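Local coordinates for thymidine kinase (Equid herpesvirus 4, PDB 1P73), which probably phosphorylates thymidine with ATP to give dTMP, the nucleotide salvage step that supplies viral DNA replication, at residues P41-Y46 and T88-I93; F51-I56 and A81-R86; V163-V168 and V285-L290. One frame throughout, in Å; residues are numbered along the deposited sequence.

Contacts 1 and 2 share helix 73-99 and lie on the same side of the chain's centre, their own centres about 11 Å apart; contact 2 is nested inside the loop that contact 1 closes. They touch through Met44 SD and Ile56 CD1 at 3.5 Å, and the rings of Tyr46 and Phe51 meet edge-to-face. Both reach the thymidine half of the bound bisubstrate analogue, contact 1 through Glu42 at the phosphate and contact 2 through Gln84 at the thymine. Contact 3 lies across the chain's centre, about 23 Å from contact 1 and 28 Å from contact 2 between centres, pairing two strands of the central sheet near residues that bind ATP.

Contact 1: residues P41-Y46 and T88-I93; sequences PEPMAY and TTPYLI. With 4TA (p1-(5'-adenosyl)p4-(5'-(2'-deoxy-thymidyl))tetraphosphate), chain N.
OE2 of Glu42, a residue whose side chain runs up against Tyr91, is gripped by two cations: Lys20 of the ATP-binding loop and Arg121 each make a salt bridge to it. The carboxylate lies beside the thymidine-linked phosphate of the bound analogue, modelled too close for the exact geometry to be trusted but consistent with its predicted role as proton acceptor. Behind it, Glu42 CG sits at the edge of the Tyr91 ring, near the ring plane and 3.2 Å from Tyr91 OH, with carboxylate and ring nearly perpendicular (85°). Pro43 lies over one face of that ring, its CG 4.1 Å from the Tyr91 centroid in a CH-pi contact. The same proline crosses Pro90 at about a right angle, Pro43 CB to Pro90 CB 3.4 Å. Pro90 in turn presents CB to a face of Tyr46, 4.0 Å from the ring centroid, so the two touching prolines lie between the faces of the two tyrosines. Tyr46 extends across Pro90, its ring set opposite the backbone N by a chi1 of -156°, until its OH meets Thr89 CG2 at 3.4 Å. Pro43 centres an inverse gamma turn at the N-cap of helix 44-48. Strand 37-40 leads into this turn, which packs against helix 73-99 where Pro90, lacking an amide hydrogen, kinks it; Met332 of helix 315-332 reaches Pro43 and Tyr46, and the second subunit packs on Tyr46, Thr89 and Ile93.

Contact 2: residues F51-I56 and A81-R86; sequences FETDVI and AHYQSR. With 4TA (p1-(5'-adenosyl)p4-(5'-(2'-deoxy-thymidyl))tetraphosphate), chain N; SO4 (sulfate ion), chain J.
Val55 reaches out from the first turn of helix 55-68 to meet both Tyr83 and Arg86 on helix 73-99. Its CG1 lies 4.1 Å from Arg86 CB, against the aliphatic start of the arginine, while Val55 CB approaches the Tyr83 ring obliquely, 4.4 Å from Tyr83 CD2. Beyond this apolar patch the Arg86 chain bends at chi3 and carries its guanidinium to a sulfate, probably from the crystallisation liquor. NH1 of Arg86 donates to sulfate O2 at 2.8 Å, and Thr53 OG1 grips the same oxygen at 2.6 Å; Ser141 of the second subunit also binds the ion. Both NH1 and NH2 bond weakly to sulfate O4 as well, and Arg86 NH2 donates in addition to His82 NE2 (3.1 Å) in the plane of the imidazole, a tie one helical turn back that steadies the guanidinium's rotation. The valine's helix starts at an N-cap: Asp54 OD1 accepts from Ile56 N at 3.1 Å, and Asp54 OD2 is salt-bridged to Arg48. Helix 73-99 is two-sided here, for Gln84 leaves it on the side away from 51-56, and its NE2 donates to thymine O4 of the analogue at 3.0 Å. Phe130 packs on Gln84 there, and Phe87, another substrate-binding residue, lies against Val55.

Contact 3: residues V163-V168 and V285-L290; sequences VTTLNV and VFSADL
Thr165 N donates to Ala288 O at 2.8 Å in an almost straight bond (172°), and the carbonyl of the same threonine accepts from Leu290 N at 3.0 Å. Two residues earlier the pattern repeats: Val163 N binds Phe286 O at 3.0 Å, and Val163 O receives Ala288 N at 3.1 Å. Each of these residues thus bridges two residues of the partner strand, as parallel strands require. Ala288 O is busy besides, taking a CA-H contact from Thr164 CA (3.4 Å) and a weak bond from Thr165 OG1, which is brought over it by a chi1 of 61°. The strands twist 33° against each other. Val163, Thr165, Ser287 and Asp289 share one face of the sheet, where Ser287 OG turns to Glu239 and Asp289 OD2 takes the amide of Ser291. Thr164 and Ala288 point to the other face, and there Leu290 CD1 lies obliquely against Thr164 CB at 3.9 Å. Past the strand ends, Leu166 CD1 rests 3.8 Å from the carbonyl C of Leu290. Helix 294-302 packs on Ala288, Thr164 OG1 binds Asp13 O just before the ATP-binding loop, and Leu290 O accepts from Arg174, an ATP-binding residue. Strand 159-165 is therefore held between strand 283-289 and strand 5-13, the strand that leads into the P-loop, in the parallel core of the central sheet of a P-loop kinase.

Contact 1: residues P41-Y46 and T88-I93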
loop_
_atom_site.group_PDB
_atom_site.type_symbol
_atom_site.label_atom_id
_atom_site.label_comp_id
_atom_site.label_asym_id
_atom_site.label_seq_id
_atom_site.Cartn_x
_atom_site.Cartn_y
_atom_site.Cartn_z
ATOM N N PRO B 41 -15.119 -12.142 7.337
ATOM C CA PRO B 41 -14.605 -13.250 6.525
ATOM C C PRO B 41 -13.641 -12.804 5.446
ATOM O O PRO B 41 -13.448 -11.611 5.250
ATOM C CB PRO B 41 -15.868 -13.824 5.885
ATOM C CG PRO B 41 -16.799 -12.670 5.809
ATOM C CD PRO B 41 -16.519 -11.817 7.008
ATOM N N GLU B 42 -13.050 -13.781 4.765
ATOM C CA GLU B 42 -12.219 -13.537 3.595
ATOM C C GLU B 42 -13.012 -12.846 2.492
ATOM O O GLU B 42 -14.143 -13.238 2.191
ATOM C CB GLU B 42 -11.612 -14.840 3.082
ATOM C CG GLU B 42 -10.097 -14.888 3.311
ATOM C CD GLU B 42 -9.590 -16.270 3.698
ATOM O OE1 GLU B 42 -10.286 -17.269 3.405
ATOM O OE2 GLU B 42 -8.492 -16.358 4.299
ATOM N N PRO B 43 -12.415 -11.809 1.901
ATOM C CA PRO B 43 -13.101 -10.985 0.895
ATOM C C PRO B 43 -13.250 -11.726 -0.443
ATOM O O PRO B 43 -12.676 -11.314 -1.455
ATOM C CB PRO B 43 -12.182 -9.772 0.763
ATOM C CG PRO B 43 -10.833 -10.276 1.159
ATOM C CD PRO B 43 -11.030 -11.361 2.145
ATOM N N MET B 44 -14.032 -12.806 -0.433
ATOM C CA MET B 44 -14.101 -13.734 -1.559
ATOM C C MET B 44 -14.819 -13.165 -2.799
ATOM O O MET B 44 -14.318 -13.314 -3.916
ATOM C CB MET B 44 -14.701 -15.073 -1.120
ATOM C CG MET B 44 -14.492 -16.214 -2.104
ATOM S SD MET B 44 -12.807 -16.895 -2.116
ATOM C CE MET B 44 -12.828 -17.956 -0.584
ATOM N N ALA B 45 -15.966 -12.507 -2.611
ATOM C CA ALA B 45 -16.647 -11.837 -3.721
ATOM C C ALA B 45 -15.714 -10.856 -4.427
ATOM O O ALA B 45 -15.603 -10.857 -5.645
ATOM C CB ALA B 45 -17.870 -11.125 -3.238
ATOM N N TYR B 46 -15.022 -10.039 -3.647
ATOM C CA TYR B 46 -14.068 -9.086 -4.185
ATOM C C TYR B 46 -13.092 -9.733 -5.176
ATOM O O TYR B 46 -12.741 -9.131 -6.193
ATOM C CB TYR B 46 -13.311 -8.403 -3.045
ATOM C CG TYR B 46 -12.756 -7.065 -3.435
ATOM C CD1 TYR B 46 -13.465 -5.896 -3.172
ATOM C CD2 TYR B 46 -11.519 -6.968 -4.086
ATOM C CE1 TYR B 46 -12.960 -4.659 -3.550
ATOM C CE2 TYR B 46 -11.011 -5.746 -4.471
ATOM C CZ TYR B 46 -11.736 -4.592 -4.202
ATOM O OH TYR B 46 -11.223 -3.375 -4.579
ATOM N N THR B 88 -4.478 -8.331 -2.165
ATOM C CA THR B 88 -4.274 -7.343 -1.134
ATOM C C THR B 88 -5.373 -6.295 -1.028
ATOM O O THR B 88 -5.761 -5.914 0.083
ATOM C CB THR B 88 -2.944 -6.677 -1.375
ATOM O OG1 THR B 88 -1.916 -7.524 -0.857
ATOM C CG2 THR B 88 -2.812 -5.456 -0.521
ATOM N N THR B 89 -5.874 -5.820 -2.167
ATOM C CA THR B 89 -6.766 -4.659 -2.168
ATOM C C THR B 89 -7.897 -4.646 -1.120
ATOM O O THR B 89 -7.956 -3.707 -0.328
ATOM C CB THR B 89 -7.253 -4.374 -3.574
ATOM O OG1 THR B 89 -6.091 -4.192 -4.393
ATOM C CG2 THR B 89 -8.001 -3.035 -3.649
ATOM N N PRO B 90 -8.750 -5.673 -1.062
ATOM C CA PRO B 90 -9.862 -5.668 -0.099
ATOM C C PRO B 90 -9.413 -5.588 1.377
ATOM O O PRO B 90 -10.151 -5.008 2.192
ATOM C CB PRO B 90 -10.553 -6.999 -0.361
ATOM C CG PRO B 90 -9.513 -7.838 -0.989
ATOM C CD PRO B 90 -8.726 -6.917 -1.854
ATOM N N TYR B 91 -8.245 -6.152 1.707
ATOM C CA TYR B 91 -7.724 -6.127 3.073
ATOM C C TYR B 91 -7.323 -4.716 3.435
ATOM O O TYR B 91 -7.638 -4.244 4.516
ATOM C CB TYR B 91 -6.532 -7.070 3.251
ATOM C CG TYR B 91 -6.897 -8.522 3.190
ATOM C CD1 TYR B 91 -7.535 -9.153 4.267
ATOM C CD2 TYR B 91 -6.604 -9.276 2.068
ATOM C CE1 TYR B 91 -7.890 -10.495 4.213
ATOM C CE2 TYR B 91 -6.937 -10.628 2.013
ATOM C CZ TYR B 91 -7.586 -11.223 3.086
ATOM O OH TYR B 91 -7.916 -12.567 3.014
ATOM N N LEU B 92 -6.642 -4.049 2.514
ATOM C CA LEU B 92 -6.217 -2.667 2.699
ATOM C C LEU B 92 -7.403 -1.735 2.931
ATOM O O LEU B 92 -7.358 -0.825 3.762
ATOM C CB LEU B 92 -5.448 -2.208 1.457
ATOM C CG LEU B 92 -4.062 -2.818 1.240
ATOM C CD1 LEU B 92 -3.336 -2.100 0.107
ATOM C CD2 LEU B 92 -3.230 -2.811 2.558
ATOM N N ILE B 93 -8.459 -1.962 2.162
ATOM C CA ILE B 93 -9.694 -1.219 2.309
ATOM C C ILE B 93 -10.394 -1.473 3.653
ATOM O O ILE B 93 -10.832 -0.532 4.310
ATOM C CB ILE B 93 -10.606 -1.486 1.101
ATOM C CG1 ILE B 93 -9.959 -0.873 -0.143
ATOM C CG2 ILE B 93 -12.014 -0.920 1.341
ATOM C CD1 ILE B 93 -10.611 -1.274 -1.458
HETATM C C5M 4TA N . -4.240 -14.219 1.215
HETATM C C5 4TA N . -3.798 -14.969 -0.006
HETATM C C6 4TA N . -4.448 -16.139 -0.386
HETATM N N1 4TA N . -4.040 -16.811 -1.483
HETATM C C1B 4TA N . -4.732 -18.041 -1.901
HETATM C C2B 4TA N . -4.336 -19.289 -1.124
HETATM C C3B 4TA N . -5.587 -20.159 -1.167
HETATM O O3B 4TA N . -5.476 -21.218 -2.116
HETATM C C4B 4TA N . -6.725 -19.227 -1.575
HETATM C C5B 4TA N . -7.825 -19.167 -0.521
HETATM O "O5'" 4TA N . -7.271 -18.993 0.789
HETATM P PD 4TA N . -8.143 -19.367 2.100
HETATM O O2D 4TA N . -7.347 -19.032 3.354
HETATM O O1D 4TA N . -9.510 -18.772 1.854
HETATM O OCD 4TA N . -8.299 -20.974 1.969
HETATM P PC 4TA N . -9.142 -21.893 3.000
HETATM O O1C 4TA N . -10.532 -21.310 3.162
HETATM O O2C 4TA N . -9.000 -23.305 2.475
HETATM O OBC 4TA N . -8.320 -21.775 4.404
HETATM P PB 4TA N . -8.937 -21.857 5.896
HETATM O O2B 4TA N . -9.986 -20.798 6.025
HETATM O O1B 4TA N . -7.815 -21.993 6.893
HETATM O OAB 4TA N . -9.640 -23.278 5.949
HETATM P PA 4TA N . -11.142 -23.569 6.458
HETATM O O1A 4TA N . -11.526 -22.782 7.691
HETATM O O2A 4TA N . -12.038 -23.556 5.228
HETATM O OA 4TA N . -10.877 -25.097 6.907
HETATM C "C5'" 4TA N . -10.062 -25.946 6.081
HETATM C "C4'" 4TA N . -10.759 -27.260 5.708
HETATM O "O1'" 4TA N . -10.676 -28.194 6.794
HETATM C "C1'" 4TA N . -11.943 -28.356 7.442
HETATM C "C2'" 4TA N . -12.941 -27.468 6.695
HETATM O "O2'" 4TA N . -14.198 -28.102 6.499
HETATM C "C3'" 4TA N . -12.238 -27.093 5.394
HETATM O "O3'" 4TA N . -12.563 -27.979 4.331
HETATM N N9A 4TA N . -11.817 -27.903 8.853
HETATM C C8A 4TA N . -11.777 -26.680 9.447
HETATM N N7A 4TA N . -11.643 -26.799 10.815
HETATM C C5A 4TA N . -11.602 -28.172 11.016
HETATM C C4A 4TA N . -11.705 -28.803 9.826
HETATM N N3A 4TA N . -11.694 -30.163 9.722
HETATM C C2A 4TA N . -11.580 -30.905 10.842
HETATM N N1A 4TA N . -11.475 -30.304 12.050
HETATM C C6A 4TA N . -11.485 -28.942 12.164
HETATM N N6A 4TA N . -11.378 -28.322 13.368
HETATM O "O4'" 4TA N . -6.154 -17.929 -1.785
HETATM C C2 4TA N . -2.953 -16.322 -2.275
HETATM O O2 4TA N . -2.579 -16.947 -3.305
HETATM N N3 4TA N . -2.292 -15.178 -1.934
HETATM C C4 4TA N . -2.665 -14.480 -0.837
HETATM O O4 4TA N . -2.058 -13.433 -0.539
#

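Contact 2: residues F51-I56 and A81-R86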
loop_
_atom_site.group_PDB
_atom_site.type_symbol
_atom_site.label_atom_id
_atom_site.label_comp_id
_atom_site.label_asym_id
_atom_site.label_seq_id
_atom_site.Cartn_x
_atom_site.Cartn_y
_atom_site.Cartn_z
ATOM N N PHE B 51 -15.718 -7.995 -9.989
ATOM C CA PHE B 51 -15.064 -7.445 -11.174
ATOM C C PHE B 51 -15.031 -8.463 -12.309
ATOM O O PHE B 51 -15.428 -9.610 -12.123
ATOM C CB PHE B 51 -13.658 -6.945 -10.820
ATOM C CG PHE B 51 -13.652 -5.842 -9.798
ATOM C CD1 PHE B 51 -14.141 -4.575 -10.114
ATOM C CD2 PHE B 51 -13.181 -6.073 -8.509
ATOM C CE1 PHE B 51 -14.147 -3.546 -9.160
ATOM C CE2 PHE B 51 -13.188 -5.053 -7.544
ATOM C CZ PHE B 51 -13.668 -3.789 -7.871
ATOM N N GLU B 52 -14.567 -8.053 -13.485
ATOM C CA GLU B 52 -14.593 -8.935 -14.657
ATOM C C GLU B 52 -13.598 -10.090 -14.583
ATOM O O GLU B 52 -13.502 -10.873 -15.528
ATOM C CB GLU B 52 -14.406 -8.138 -15.958
ATOM N N THR B 53 -12.871 -10.212 -13.469
ATOM C CA THR B 53 -11.873 -11.279 -13.324
ATOM C C THR B 53 -11.892 -11.994 -11.971
ATOM O O THR B 53 -12.215 -11.400 -10.939
ATOM C CB THR B 53 -10.446 -10.754 -13.631
ATOM O OG1 THR B 53 -10.484 -9.913 -14.788
ATOM C CG2 THR B 53 -9.513 -11.897 -14.055
ATOM N N ASP B 54 -11.541 -13.279 -12.019
ATOM C CA ASP B 54 -11.346 -14.127 -10.854
ATOM C C ASP B 54 -9.847 -14.191 -10.578
ATOM O O ASP B 54 -9.111 -14.850 -11.312
ATOM C CB ASP B 54 -11.890 -15.532 -11.154
ATOM C CG ASP B 54 -12.008 -16.418 -9.906
ATOM O OD1 ASP B 54 -11.362 -16.127 -8.868
ATOM O OD2 ASP B 54 -12.725 -17.447 -9.883
ATOM N N VAL B 55 -9.393 -13.511 -9.527
ATOM C CA VAL B 55 -7.964 -13.503 -9.193
ATOM C C VAL B 55 -7.471 -14.864 -8.696
ATOM O O VAL B 55 -6.270 -15.159 -8.771
ATOM C CB VAL B 55 -7.549 -12.347 -8.212
ATOM C CG1 VAL B 55 -8.569 -11.220 -8.220
ATOM C CG2 VAL B 55 -7.305 -12.856 -6.792
ATOM N N ILE B 56 -8.400 -15.688 -8.198
ATOM C CA ILE B 56 -8.064 -17.028 -7.714
ATOM C C ILE B 56 -7.692 -17.913 -8.905
ATOM O O ILE B 56 -6.700 -18.658 -8.847
ATOM C CB ILE B 56 -9.216 -17.631 -6.849
ATOM C CG1 ILE B 56 -8.957 -17.363 -5.357
ATOM C CG2 ILE B 56 -9.388 -19.135 -7.108
ATOM C CD1 ILE B 56 -10.210 -17.330 -4.492
ATOM N N ALA B 81 2.426 -11.422 -10.397
ATOM C CA ALA B 81 2.652 -10.351 -9.435
ATOM C C ALA B 81 1.449 -9.429 -9.334
ATOM O O ALA B 81 1.065 -9.026 -8.233
ATOM C CB ALA B 81 3.890 -9.565 -9.810
ATOM N N HIS B 82 0.853 -9.112 -10.480
ATOM C CA HIS B 82 -0.314 -8.242 -10.504
ATOM C C HIS B 82 -1.528 -8.844 -9.764
ATOM O O HIS B 82 -2.230 -8.135 -9.034
ATOM C CB HIS B 82 -0.668 -7.828 -11.930
ATOM C CG HIS B 82 -1.851 -6.923 -12.005
ATOM N ND1 HIS B 82 -1.798 -5.600 -11.624
ATOM C CD2 HIS B 82 -3.132 -7.157 -12.380
ATOM C CE1 HIS B 82 -2.993 -5.053 -11.775
ATOM N NE2 HIS B 82 -3.819 -5.976 -12.234
ATOM N N TYR B 83 -1.752 -10.144 -9.945
ATOM C CA TYR B 83 -2.766 -10.873 -9.174
ATOM C C TYR B 83 -2.426 -10.962 -7.696
ATOM O O TYR B 83 -3.279 -10.700 -6.855
ATOM C CB TYR B 83 -2.982 -12.268 -9.741
ATOM C CG TYR B 83 -3.586 -12.248 -11.116
ATOM C CD1 TYR B 83 -3.123 -13.090 -12.116
ATOM C CD2 TYR B 83 -4.625 -11.392 -11.414
ATOM C CE1 TYR B 83 -3.689 -13.067 -13.382
ATOM C CE2 TYR B 83 -5.187 -11.364 -12.665
ATOM C CZ TYR B 83 -4.718 -12.195 -13.647
ATOM O OH TYR B 83 -5.298 -12.139 -14.888
ATOM N N GLN B 84 -1.191 -11.321 -7.370
ATOM C CA GLN B 84 -0.757 -11.251 -5.985
ATOM C C GLN B 84 -1.181 -9.900 -5.397
ATOM O O GLN B 84 -1.752 -9.851 -4.313
ATOM C CB GLN B 84 0.762 -11.482 -5.867
ATOM C CG GLN B 84 1.301 -11.886 -4.461
ATOM C CD GLN B 84 0.475 -12.974 -3.741
ATOM O OE1 GLN B 84 0.172 -14.039 -4.307
ATOM N NE2 GLN B 84 0.123 -12.704 -2.489
ATOM N N SER B 85 -0.939 -8.818 -6.141
ATOM C CA SER B 85 -1.364 -7.454 -5.761
ATOM C C SER B 85 -2.866 -7.262 -5.522
ATOM O O SER B 85 -3.265 -6.444 -4.694
ATOM C CB SER B 85 -0.918 -6.453 -6.820
ATOM O OG SER B 85 0.415 -6.091 -6.577
ATOM N N ARG B 86 -3.679 -8.011 -6.257
ATOM C CA ARG B 86 -5.122 -7.862 -6.220
ATOM C C ARG B 86 -5.710 -8.561 -5.009
ATOM O O ARG B 86 -6.767 -8.181 -4.519
ATOM C CB ARG B 86 -5.755 -8.387 -7.518
ATOM C CG ARG B 86 -6.071 -7.293 -8.518
ATOM C CD ARG B 86 -6.983 -7.709 -9.676
ATOM N NE ARG B 86 -6.574 -7.068 -10.935
ATOM C CZ ARG B 86 -7.240 -7.122 -12.088
ATOM N NH1 ARG B 86 -8.387 -7.786 -12.197
ATOM N NH2 ARG B 86 -6.753 -6.485 -13.142
HETATM C C5M 4TA N . -4.240 -14.219 1.215
HETATM C C5 4TA N . -3.798 -14.969 -0.006
HETATM C C6 4TA N . -4.448 -16.139 -0.386
HETATM N N1 4TA N . -4.040 -16.811 -1.483
HETATM C C1B 4TA N . -4.732 -18.041 -1.901
HETATM C C2B 4TA N . -4.336 -19.289 -1.124
HETATM C C3B 4TA N . -5.587 -20.159 -1.167
HETATM O O3B 4TA N . -5.476 -21.218 -2.116
HETATM C C4B 4TA N . -6.725 -19.227 -1.575
HETATM C C5B 4TA N . -7.825 -19.167 -0.521
HETATM O "O5'" 4TA N . -7.271 -18.993 0.789
HETATM P PD 4TA N . -8.143 -19.367 2.100
HETATM O O2D 4TA N . -7.347 -19.032 3.354
HETATM O O1D 4TA N . -9.510 -18.772 1.854
HETATM O OCD 4TA N . -8.299 -20.974 1.969
HETATM P PC 4TA N . -9.142 -21.893 3.000
HETATM O O1C 4TA N . -10.532 -21.310 3.162
HETATM O O2C 4TA N . -9.000 -23.305 2.475
HETATM O OBC 4TA N . -8.320 -21.775 4.404
HETATM P PB 4TA N . -8.937 -21.857 5.896
HETATM O O2B 4TA N . -9.986 -20.798 6.025
HETATM O O1B 4TA N . -7.815 -21.993 6.893
HETATM O OAB 4TA N . -9.640 -23.278 5.949
HETATM P PA 4TA N . -11.142 -23.569 6.458
HETATM O O1A 4TA N . -11.526 -22.782 7.691
HETATM O O2A 4TA N . -12.038 -23.556 5.228
HETATM O OA 4TA N . -10.877 -25.097 6.907
HETATM C "C5'" 4TA N . -10.062 -25.946 6.081
HETATM C "C4'" 4TA N . -10.759 -27.260 5.708
HETATM O "O1'" 4TA N . -10.676 -28.194 6.794
HETATM C "C1'" 4TA N . -11.943 -28.356 7.442
HETATM C "C2'" 4TA N . -12.941 -27.468 6.695
HETATM O "O2'" 4TA N . -14.198 -28.102 6.499
HETATM C "C3'" 4TA N . -12.238 -27.093 5.394
HETATM O "O3'" 4TA N . -12.563 -27.979 4.331
HETATM N N9A 4TA N . -11.817 -27.903 8.853
HETATM C C8A 4TA N . -11.777 -26.680 9.447
HETATM N N7A 4TA N . -11.643 -26.799 10.815
HETATM C C5A 4TA N . -11.602 -28.172 11.016
HETATM C C4A 4TA N . -11.705 -28.803 9.826
HETATM N N3A 4TA N . -11.694 -30.163 9.722
HETATM C C2A 4TA N . -11.580 -30.905 10.842
HETATM N N1A 4TA N . -11.475 -30.304 12.050
HETATM C C6A 4TA N . -11.485 -28.942 12.164
HETATM N N6A 4TA N . -11.378 -28.322 13.368
HETATM O "O4'" 4TA N . -6.154 -17.929 -1.785
HETATM C C2 4TA N . -2.953 -16.322 -2.275
HETATM O O2 4TA N . -2.579 -16.947 -3.305
HETATM N N3 4TA N . -2.292 -15.178 -1.934
HETATM C C4 4TA N . -2.665 -14.480 -0.837
HETATM O O4 4TA N . -2.058 -13.433 -0.539
HETATM S S SO4 J . -10.670 -6.520 -14.424
HETATM O O1 SO4 J . -10.625 -6.920 -15.829
HETATM O O2 SO4 J . -10.854 -7.684 -13.561
HETATM O O3 SO4 J . -11.772 -5.583 -14.185
HETATM O O4 SO4 J . -9.392 -5.898 -14.094
#

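Contact 3: residues V163-V168 and V285-L290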
loop_
_atom_site.group_PDB
_atom_site.type_symbol
_atom_site.label_atom_id
_atom_site.label_comp_id
_atom_site.label_asym_id
_atom_site.label_seq_id
_atom_site.Cartn_x
_atom_site.Cartn_y
_atom_site.Cartn_z
ATOM N N VAL B 163 -1.559 -16.708 15.052
ATOM C CA VAL B 163 -1.149 -17.560 13.935
ATOM C C VAL B 163 -1.597 -18.968 14.254
ATOM O O VAL B 163 -1.394 -19.459 15.367
ATOM C CB VAL B 163 0.371 -17.483 13.638
ATOM C CG1 VAL B 163 0.784 -18.550 12.647
ATOM C CG2 VAL B 163 0.743 -16.111 13.074
ATOM N N THR B 164 -2.268 -19.601 13.306
ATOM C CA THR B 164 -2.787 -20.936 13.547
ATOM C C THR B 164 -1.704 -21.962 13.198
ATOM O O THR B 164 -1.002 -21.815 12.194
ATOM C CB THR B 164 -4.061 -21.166 12.749
ATOM O OG1 THR B 164 -3.754 -21.174 11.354
ATOM C CG2 THR B 164 -4.976 -19.976 12.892
ATOM N N THR B 165 -1.550 -22.962 14.061
ATOM C CA THR B 165 -0.592 -24.033 13.852
ATOM C C THR B 165 -1.317 -25.372 13.834
ATOM O O THR B 165 -2.433 -25.502 14.350
ATOM C CB THR B 165 0.527 -24.044 14.941
ATOM O OG1 THR B 165 -0.055 -24.242 16.239
ATOM C CG2 THR B 165 1.243 -22.681 15.042
ATOM N N LEU B 166 -0.654 -26.364 13.249
ATOM C CA LEU B 166 -1.194 -27.702 13.092
ATOM C C LEU B 166 -0.056 -28.554 12.558
ATOM O O LEU B 166 0.783 -28.076 11.772
ATOM C CB LEU B 166 -2.365 -27.689 12.103
ATOM C CG LEU B 166 -3.234 -28.926 11.844
ATOM C CD1 LEU B 166 -4.023 -29.388 13.073
ATOM C CD2 LEU B 166 -4.188 -28.644 10.684
ATOM N N ASN B 167 -0.001 -29.803 13.005
ATOM C CA ASN B 167 1.001 -30.735 12.507
ATOM C C ASN B 167 0.705 -31.040 11.038
ATOM O O ASN B 167 -0.470 -31.096 10.648
ATOM C CB ASN B 167 1.028 -31.998 13.375
ATOM C CG ASN B 167 -0.311 -32.714 13.403
ATOM O OD1 ASN B 167 -0.533 -33.650 12.630
ATOM N ND2 ASN B 167 -1.214 -32.272 14.278
ATOM N N VAL B 168 1.764 -31.199 10.238
ATOM C CA VAL B 168 1.664 -31.382 8.774
ATOM C C VAL B 168 0.734 -32.499 8.326
ATOM O O VAL B 168 -0.007 -32.341 7.359
ATOM C CB VAL B 168 3.021 -31.698 8.104
ATOM C CG1 VAL B 168 3.188 -30.888 6.820
ATOM C CG2 VAL B 168 4.189 -31.507 9.059
ATOM N N VAL B 285 1.472 -10.880 19.392
ATOM C CA VAL B 285 1.464 -12.184 18.686
ATOM C C VAL B 285 1.213 -13.422 19.565
ATOM O O VAL B 285 1.697 -13.498 20.689
ATOM C CB VAL B 285 2.771 -12.407 17.864
ATOM C CG1 VAL B 285 3.962 -12.743 18.784
ATOM C CG2 VAL B 285 2.583 -13.492 16.808
ATOM N N PHE B 286 0.465 -14.386 19.029
ATOM C CA PHE B 286 0.100 -15.604 19.744
ATOM C C PHE B 286 0.046 -16.811 18.805
ATOM O O PHE B 286 -0.050 -16.657 17.588
ATOM C CB PHE B 286 -1.268 -15.453 20.407
ATOM C CG PHE B 286 -1.358 -14.337 21.419
ATOM C CD1 PHE B 286 -1.778 -13.062 21.037
ATOM C CD2 PHE B 286 -1.068 -14.572 22.762
ATOM C CE1 PHE B 286 -1.881 -12.030 21.977
ATOM C CE2 PHE B 286 -1.168 -13.543 23.715
ATOM C CZ PHE B 286 -1.582 -12.278 23.323
ATOM N N SER B 287 0.094 -18.007 19.391
ATOM C CA SER B 287 -0.036 -19.279 18.674
ATOM C C SER B 287 -1.303 -20.002 19.104
ATOM O O SER B 287 -1.672 -19.984 20.286
ATOM C CB SER B 287 1.151 -20.206 18.981
ATOM O OG SER B 287 2.327 -19.801 18.302
ATOM N N ALA B 288 -1.953 -20.655 18.147
ATOM C CA ALA B 288 -3.095 -21.505 18.449
ATOM C C ALA B 288 -3.067 -22.782 17.621
ATOM O O ALA B 288 -3.138 -22.749 16.386
ATOM C CB ALA B 288 -4.408 -20.745 18.239
ATOM N N ASP B 289 -2.949 -23.905 18.320
ATOM C CA ASP B 289 -3.017 -25.223 17.711
ATOM C C ASP B 289 -4.472 -25.594 17.415
ATOM O O ASP B 289 -5.307 -25.587 18.311
ATOM C CB ASP B 289 -2.389 -26.251 18.647
ATOM C CG ASP B 289 -2.516 -27.668 18.123
ATOM O OD1 ASP B 289 -1.557 -28.156 17.475
ATOM O OD2 ASP B 289 -3.545 -28.367 18.306
ATOM N N LEU B 290 -4.755 -25.939 16.157
ATOM C CA LEU B 290 -6.112 -26.251 15.700
ATOM C C LEU B 290 -6.408 -27.751 15.512
ATOM O O LEU B 290 -7.241 -28.141 14.685
ATOM C CB LEU B 290 -6.446 -25.448 14.445
ATOM C CG LEU B 290 -6.448 -23.916 14.571
ATOM C CD1 LEU B 290 -7.225 -23.323 13.436
ATOM C CD2 LEU B 290 -7.022 -23.434 15.897
#